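Local coordinates for tetratricopeptide TPR_2 repeat protein (Thermobaculum terrenum, PDB 5DJS) that is of undefined function but pairs tetratricopeptide repeats with a GT-B-type glycosyltransferase family 41 region and holds uridine-5'-diphosphate in the crystal, at residues P331-F336 / L355-A360; D348-I353 / V412-L417; R361-A366 / R391-S396. The protein carries 1 engineered substitution. All coordinates share one frame; numbering follows the deposited sequence.

Interaction 1 of 3, residues P331-F336 / L355-A360; sequences PVFGCF and LALPRA
P331, which follows a cis peptide bond, opens the segment 331-336 just ahead of the strand and meets A360 with both its ring and its backbone. Its CD lies 3.8 Å from A360 CB, while P331 O receives a CA-H...O contact from A360 CA at 3.3 Å, bent to 123° at the hydrogen. The two backbones come closest here, and the small methyl of A360 suits a spot next to a proline ring and a carbonyl. V332 turns its side chain away from 355-360, and the next residue, F333, is the second that touches it. The phenyl stands with CG beside the backbone N and anti to the carbonyl carbon (chi1 -73°), which carries the ring edge to the turn. L357 CD1 touches this edge in the ring plane, 3.8 Å from F333 CE2, and the two side chains cross at about a right angle. A360 CB comes to the same edge, 4.1 Å from F333 CE2, so one flat hydrocarbon rim serves two aliphatic partners. The CD1 branch of L357 also reaches the P331 ring, more loosely. L357 is the first residue after the helix to leave helical geometry, and a type I beta turn runs from it to A360, closed by a 2.8 Å hydrogen bond from A360 N to L357 O. That turn brings L357 and A360 to the same buried apolar patch. Farther along the segment, F336 touches the bound UDP. The contact lies within the beta-alpha-beta unit formed by strand 332-335, helix 344-356 and strand 361-365, at the bend between the helix and the second strand of the unit; I353 of that helix also packs on F333, and L473 of helix 465-477 packs on L357.

Interaction 2 of 3, residues D348-I353 / V412-L417; sequences DLWAKI and VALDTL
Residues 348-353 of helix 344-356 lie against strand 412-414 and the loop that follows it, with backbones well separated: the CA atoms of W350 and L414 are 8.5 Å apart, and side chains bridge the interval. W350 does most of this. With CG anti to the carbonyl carbon (chi1 -67°), its indole reaches to the strand and slides past L414 in the opposite direction. L414 CD1 sits over one face of the five-membered ring, 4.0 Å from its centroid and 23° off the normal, a CH-pi contact. The root of the same leucine closes on the indole nitrogen, with L414 CB 3.7 Å from W350 NE1. Such a broad, flat, mostly apolar group suits the buried interface between helix and sheet, where a branched leucine can lie on it. The polar N-H of the indole is satisfied by Y468 OH, a hydroxyl that also bonds D415 O, so helix 465-477 ties both sides of this contact together. T416 adds its methyl, CG2, 4.3 Å from W350 CZ2, and keeps its hydroxyl for Y419 O. One residue before W350 on the helix, L349 CD1 meets L417 CD2 at 4.0 Å; these leucines cross at about a right angle. L417 takes the crowded position, CG between N and the carbonyl carbon (chi1 52°). D415 leaves its backbone away from the helix, and its carboxylate is bonded by T448, S420 and the G421 amide; the D415 side chain lies about 6 Å from the bound UDP. A helix packed by large apolar residues on a parallel sheet, with the loop beyond a strand's C-terminal end leading to the nucleotide, is characteristic of the Rossmann-like domains of the GT-B fold.

Interaction 3 of 3, residues R361-A366 / R391-S396; sequences RLRLIA and RLELLS
Strands 361-365 and 392-395, joined through helix 372-383, are the two parallel strands of a beta-alpha-beta unit, with 392-395 outermost in the sheet. Their axes lie 4.9 Å apart and 17° askew, in register from L362 beside L392 to I365 beside L395. On the face carrying L362, L364, L392 and L394, leucines lie flank to flank, pointing the same way. The L392 CD1 methyl fits against CB, CG and CD2 of L362, nearest CD2 at 3.7 Å, and L394 CD1 beds likewise along L364, 3.8 Å from its CD1. The reverse face is charged at one end and apolar at the other. E393, CG in the crowded position (chi1 52°) and extended beyond, pushes its carboxylate between R361 and R363. R361 NE gives E393 OE1 a hydrogen bond of 3.1 Å, met from above the carboxylate plane, with a weak second one from NH2. R363 NE makes a salt bridge with E393 OE2 (3.5 Å) through charge alone. Beyond, I365 CG1 packs on L395 CB. Four backbone hydrogen bonds join the ladder, E393 N to L362 O being straightest at 165°. One acid between two arginines probably favours its ionised form and offsets their mutual repulsion at this sheet edge.

All three contacts are built on one six-stranded parallel sheet, in which strands 392-395, 361-365, 332-335 and 412-414 stand in that order. Interactions 1 and 2 have centres about 9 Å apart and share helix 344-356; the centres of interactions 1 and 3 are about 10 Å apart, and those of 2 and 3 about 13 Å. Along the chain interaction 1 closes before interaction 3 opens, interaction 3 is nested within the loop closed by interaction 2, and interactions 1 and 2 alternate their segments. W350 unites the layers, also touching C335, L362 and L364. F336 and I365, from interactions 1 and 3, line the UDP pocket, which places it beside this part of the sheet.

Interaction 1 of 3, residues P331-F336 / L355-A360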
# COMPACT_ATOMS: atom_id res chain seq x y z
N PRO A 331 10.76 20.92 19.34
CA PRO A 331 11.05 20.17 18.12
C PRO A 331 9.85 20.13 17.18
O PRO A 331 8.71 20.19 17.63
CB PRO A 331 11.32 18.75 18.64
CG PRO A 331 10.51 18.67 19.89
CD PRO A 331 10.57 20.04 20.51
N VAL A 332 10.12 20.01 15.88
CA VAL A 332 9.07 19.74 14.89
C VAL A 332 8.98 18.24 14.70
O VAL A 332 9.91 17.63 14.16
CB VAL A 332 9.36 20.42 13.53
CG1 VAL A 332 8.27 20.10 12.51
CG2 VAL A 332 9.50 21.93 13.69
N PHE A 333 7.89 17.64 15.17
CA PHE A 333 7.55 16.25 14.86
C PHE A 333 6.87 16.14 13.49
O PHE A 333 6.20 17.08 13.05
CB PHE A 333 6.63 15.66 15.93
CG PHE A 333 7.32 15.37 17.22
CD1 PHE A 333 8.19 14.29 17.32
CD2 PHE A 333 7.10 16.16 18.34
CE1 PHE A 333 8.83 14.00 18.51
CE2 PHE A 333 7.74 15.87 19.54
CZ PHE A 333 8.60 14.79 19.62
N GLY A 334 7.05 15.00 12.82
CA GLY A 334 6.53 14.79 11.46
C GLY A 334 5.94 13.40 11.24
O GLY A 334 6.43 12.42 11.81
N CYS A 335 4.88 13.34 10.43
CA CYS A 335 4.28 12.06 10.01
C CYS A 335 3.64 12.21 8.64
O CYS A 335 2.55 12.77 8.52
CB CYS A 335 3.25 11.55 11.01
SG CYS A 335 2.45 10.03 10.45
N PHE A 336 4.31 11.70 7.61
CA PHE A 336 3.87 11.89 6.23
C PHE A 336 3.11 10.68 5.67
O PHE A 336 3.21 10.35 4.47
CB PHE A 336 5.06 12.28 5.33
CG PHE A 336 5.84 13.49 5.81
CD1 PHE A 336 5.30 14.43 6.70
CD2 PHE A 336 7.12 13.70 5.33
CE1 PHE A 336 6.04 15.53 7.11
CE2 PHE A 336 7.86 14.79 5.73
CZ PHE A 336 7.32 15.71 6.62
N LEU A 355 1.44 17.63 24.73
CA LEU A 355 1.20 18.27 26.04
C LEU A 355 2.51 18.34 26.81
O LEU A 355 2.84 19.39 27.38
CB LEU A 355 0.16 17.50 26.86
CG LEU A 355 -1.29 17.52 26.39
CD1 LEU A 355 -2.16 16.74 27.38
CD2 LEU A 355 -1.82 18.93 26.20
N ALA A 356 3.24 17.23 26.83
CA ALA A 356 4.51 17.11 27.56
C ALA A 356 5.68 17.90 26.96
O ALA A 356 6.68 18.12 27.64
CB ALA A 356 4.90 15.64 27.71
N LEU A 357 5.57 18.29 25.68
CA LEU A 357 6.54 19.16 25.02
C LEU A 357 5.78 20.35 24.45
O LEU A 357 5.59 20.45 23.23
CB LEU A 357 7.30 18.41 23.92
CG LEU A 357 8.16 17.23 24.39
CD1 LEU A 357 8.62 16.40 23.20
CD2 LEU A 357 9.36 17.70 25.21
N PRO A 358 5.35 21.28 25.33
CA PRO A 358 4.31 22.28 25.00
C PRO A 358 4.63 23.28 23.88
O PRO A 358 3.73 24.00 23.44
CB PRO A 358 4.08 23.00 26.34
CG PRO A 358 5.37 22.84 27.07
CD PRO A 358 5.89 21.49 26.69
N ARG A 359 5.90 23.34 23.45
CA ARG A 359 6.30 24.18 22.32
C ARG A 359 6.41 23.41 20.99
O ARG A 359 6.47 24.02 19.92
CB ARG A 359 7.64 24.88 22.65
CG ARG A 359 7.62 25.69 23.94
CD ARG A 359 8.76 26.70 24.02
NE ARG A 359 8.66 27.76 22.99
CZ ARG A 359 9.51 27.96 21.97
NH1 ARG A 359 10.59 27.20 21.77
NH2 ARG A 359 9.27 28.97 21.13
N ALA A 360 6.41 22.07 21.06
CA ALA A 360 6.58 21.23 19.87
C ALA A 360 5.40 21.35 18.89
O ALA A 360 4.26 21.55 19.31
CB ALA A 360 6.76 19.77 20.26

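Interaction 2 of 3, residues D348-I353 / V412-L417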
# COMPACT_ATOMS: atom_id res chain seq x y z
N ASP A 348 -4.40 9.92 20.20
CA ASP A 348 -4.29 9.94 21.67
C ASP A 348 -2.83 10.08 22.12
O ASP A 348 -2.53 10.88 23.01
CB ASP A 348 -4.91 8.66 22.29
CG ASP A 348 -6.45 8.61 22.19
OD1 ASP A 348 -7.12 9.62 21.86
OD2 ASP A 348 -7.01 7.53 22.46
N LEU A 349 -1.93 9.31 21.49
CA LEU A 349 -0.50 9.34 21.83
C LEU A 349 0.19 10.63 21.40
O LEU A 349 0.95 11.22 22.17
CB LEU A 349 0.24 8.16 21.19
CG LEU A 349 -0.21 6.73 21.53
CD1 LEU A 349 0.88 5.74 21.11
CD2 LEU A 349 -0.55 6.55 23.01
N TRP A 350 -0.07 11.05 20.17
CA TRP A 350 0.51 12.30 19.64
C TRP A 350 0.12 13.53 20.47
O TRP A 350 0.92 14.46 20.61
CB TRP A 350 0.15 12.51 18.17
CG TRP A 350 0.76 11.52 17.21
CD1 TRP A 350 1.68 10.55 17.49
CD2 TRP A 350 0.49 11.42 15.82
NE1 TRP A 350 1.99 9.84 16.36
CE2 TRP A 350 1.28 10.36 15.31
CE3 TRP A 350 -0.36 12.11 14.94
CZ2 TRP A 350 1.25 9.98 13.96
CZ3 TRP A 350 -0.39 11.74 13.60
CH2 TRP A 350 0.41 10.68 13.12
N ALA A 351 -1.10 13.52 21.00
CA ALA A 351 -1.56 14.57 21.90
C ALA A 351 -0.76 14.58 23.20
O ALA A 351 -0.30 15.64 23.62
CB ALA A 351 -3.04 14.41 22.19
N LYS A 352 -0.58 13.41 23.81
CA LYS A 352 0.18 13.29 25.06
C LYS A 352 1.64 13.73 24.95
O LYS A 352 2.18 14.35 25.86
CB LYS A 352 0.11 11.86 25.61
CG LYS A 352 -1.25 11.51 26.19
CD LYS A 352 -1.31 10.09 26.70
CE LYS A 352 -2.72 9.74 27.15
NZ LYS A 352 -2.82 8.31 27.55
N ILE A 353 2.26 13.41 23.82
CA ILE A 353 3.58 13.94 23.45
C ILE A 353 3.56 15.47 23.36
O ILE A 353 4.46 16.13 23.89
CB ILE A 353 4.08 13.33 22.10
CG1 ILE A 353 4.43 11.85 22.28
CG2 ILE A 353 5.28 14.09 21.54
CD1 ILE A 353 4.51 11.06 20.99
N VAL A 412 12.17 14.83 14.24
CA VAL A 412 11.79 13.45 14.57
C VAL A 412 10.55 13.06 13.77
O VAL A 412 9.60 13.85 13.68
CB VAL A 412 11.45 13.32 16.07
CG1 VAL A 412 10.95 11.91 16.41
CG2 VAL A 412 12.66 13.70 16.93
N ALA A 413 10.55 11.85 13.21
CA ALA A 413 9.37 11.30 12.53
C ALA A 413 8.61 10.35 13.44
O ALA A 413 9.22 9.57 14.18
CB ALA A 413 9.77 10.60 11.26
N LEU A 414 7.28 10.42 13.39
CA LEU A 414 6.42 9.54 14.18
C LEU A 414 5.68 8.59 13.26
O LEU A 414 5.11 9.02 12.25
CB LEU A 414 5.41 10.37 14.98
CG LEU A 414 6.00 11.37 15.97
CD1 LEU A 414 4.91 12.25 16.57
CD2 LEU A 414 6.77 10.66 17.07
N ASP A 415 5.71 7.30 13.59
CA ASP A 415 5.06 6.26 12.78
C ASP A 415 3.68 5.96 13.31
O ASP A 415 3.41 6.13 14.50
CB ASP A 415 5.92 4.99 12.81
CG ASP A 415 5.33 3.85 11.99
OD1 ASP A 415 4.88 4.11 10.85
OD2 ASP A 415 5.33 2.70 12.50
N THR A 416 2.79 5.51 12.42
CA THR A 416 1.40 5.23 12.78
C THR A 416 1.19 3.84 13.38
O THR A 416 2.03 2.94 13.24
CB THR A 416 0.48 5.38 11.56
OG1 THR A 416 1.02 4.65 10.46
CG2 THR A 416 0.36 6.85 11.16
N LEU A 417 0.07 3.70 14.08
CA LEU A 417 -0.41 2.43 14.58
C LEU A 417 -1.95 2.40 14.43
O LEU A 417 -2.57 3.46 14.34
CB LEU A 417 -0.02 2.24 16.05
CG LEU A 417 -0.37 3.37 17.03
CD1 LEU A 417 -1.17 2.90 18.23
CD2 LEU A 417 0.89 4.09 17.48

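Interaction 3 of 3, residues R361-A366 / R391-S396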
# COMPACT_ATOMS: atom_id res chain seq x y z
N ARG A 361 5.71 21.22 17.61
CA ARG A 361 4.72 21.30 16.54
C ARG A 361 4.71 19.97 15.80
O ARG A 361 5.75 19.33 15.71
CB ARG A 361 5.08 22.43 15.58
CG ARG A 361 5.09 23.81 16.22
CD ARG A 361 5.69 24.87 15.31
NE ARG A 361 4.93 25.05 14.07
CZ ARG A 361 3.73 25.65 13.97
NH1 ARG A 361 3.11 26.14 15.04
NH2 ARG A 361 3.15 25.76 12.78
N LEU A 362 3.55 19.56 15.28
CA LEU A 362 3.39 18.33 14.49
C LEU A 362 3.05 18.66 13.04
O LEU A 362 2.15 19.46 12.78
CB LEU A 362 2.31 17.44 15.08
CG LEU A 362 2.01 16.12 14.37
CD1 LEU A 362 3.23 15.20 14.29
CD2 LEU A 362 0.88 15.41 15.09
N ARG A 363 3.76 18.02 12.12
CA ARG A 363 3.67 18.30 10.69
C ARG A 363 3.16 17.08 9.93
O ARG A 363 3.89 16.09 9.79
CB ARG A 363 5.06 18.67 10.18
CG ARG A 363 5.15 19.10 8.72
CD ARG A 363 5.12 20.61 8.56
NE ARG A 363 6.09 21.05 7.54
CZ ARG A 363 7.32 21.50 7.78
NH1 ARG A 363 7.81 21.61 9.02
NH2 ARG A 363 8.09 21.85 6.74
N LEU A 364 1.93 17.14 9.44
CA LEU A 364 1.35 16.06 8.62
C LEU A 364 1.30 16.47 7.16
O LEU A 364 0.98 17.62 6.85
CB LEU A 364 -0.05 15.69 9.10
CG LEU A 364 -0.24 15.43 10.59
CD1 LEU A 364 -1.69 15.03 10.86
CD2 LEU A 364 0.70 14.34 11.09
N ILE A 365 1.64 15.54 6.28
CA ILE A 365 1.54 15.75 4.84
C ILE A 365 0.93 14.50 4.22
O ILE A 365 1.50 13.41 4.32
CB ILE A 365 2.91 16.01 4.18
CG1 ILE A 365 3.60 17.22 4.80
CG2 ILE A 365 2.73 16.24 2.68
CD1 ILE A 365 5.07 17.34 4.45
N ALA A 366 -0.21 14.68 3.56
CA ALA A 366 -0.98 13.55 3.02
C ALA A 366 -2.05 14.05 2.05
O ALA A 366 -2.35 15.25 1.97
CB ALA A 366 -1.62 12.75 4.14
N ARG A 391 -0.88 24.46 16.67
CA ARG A 391 0.41 23.73 16.78
C ARG A 391 0.51 22.62 15.73
O ARG A 391 1.60 22.14 15.45
CB ARG A 391 0.65 23.12 18.18
CG ARG A 391 0.17 23.93 19.40
CD ARG A 391 1.19 24.06 20.53
NE ARG A 391 2.10 22.92 20.73
CZ ARG A 391 1.95 21.93 21.62
NH1 ARG A 391 0.91 21.85 22.44
NH2 ARG A 391 2.89 20.99 21.68
N LEU A 392 -0.63 22.21 15.19
CA LEU A 392 -0.73 21.19 14.15
C LEU A 392 -0.71 21.85 12.77
O LEU A 392 -1.62 22.60 12.44
CB LEU A 392 -2.06 20.47 14.34
CG LEU A 392 -2.34 19.20 13.56
CD1 LEU A 392 -1.51 18.05 14.12
CD2 LEU A 392 -3.82 18.85 13.63
N GLU A 393 0.33 21.57 11.97
CA GLU A 393 0.42 22.13 10.61
C GLU A 393 0.26 21.07 9.48
O GLU A 393 1.10 20.19 9.30
CB GLU A 393 1.67 23.01 10.42
CG GLU A 393 3.02 22.41 10.81
CD GLU A 393 4.21 23.30 10.43
OE1 GLU A 393 4.99 23.67 11.33
OE2 GLU A 393 4.37 23.62 9.23
N LEU A 394 -0.85 21.19 8.74
CA LEU A 394 -1.27 20.22 7.73
C LEU A 394 -0.98 20.77 6.34
O LEU A 394 -1.27 21.93 6.07
CB LEU A 394 -2.78 19.99 7.83
CG LEU A 394 -3.43 19.56 9.15
CD1 LEU A 394 -2.55 18.63 9.97
CD2 LEU A 394 -3.87 20.74 10.00
N LEU A 395 -0.43 19.94 5.47
CA LEU A 395 -0.01 20.36 4.13
C LEU A 395 -0.57 19.46 3.03
O LEU A 395 -0.70 18.24 3.20
CB LEU A 395 1.53 20.39 4.05
CG LEU A 395 2.19 21.77 4.12
CD1 LEU A 395 3.64 21.67 4.59
CD2 LEU A 395 2.11 22.49 2.78
N SER A 396 -0.90 20.08 1.89
CA SER A 396 -1.36 19.36 0.71
C SER A 396 -0.20 18.54 0.14
O SER A 396 0.96 18.91 0.32
CB SER A 396 -1.88 20.35 -0.33
OG SER A 396 -2.67 21.36 0.28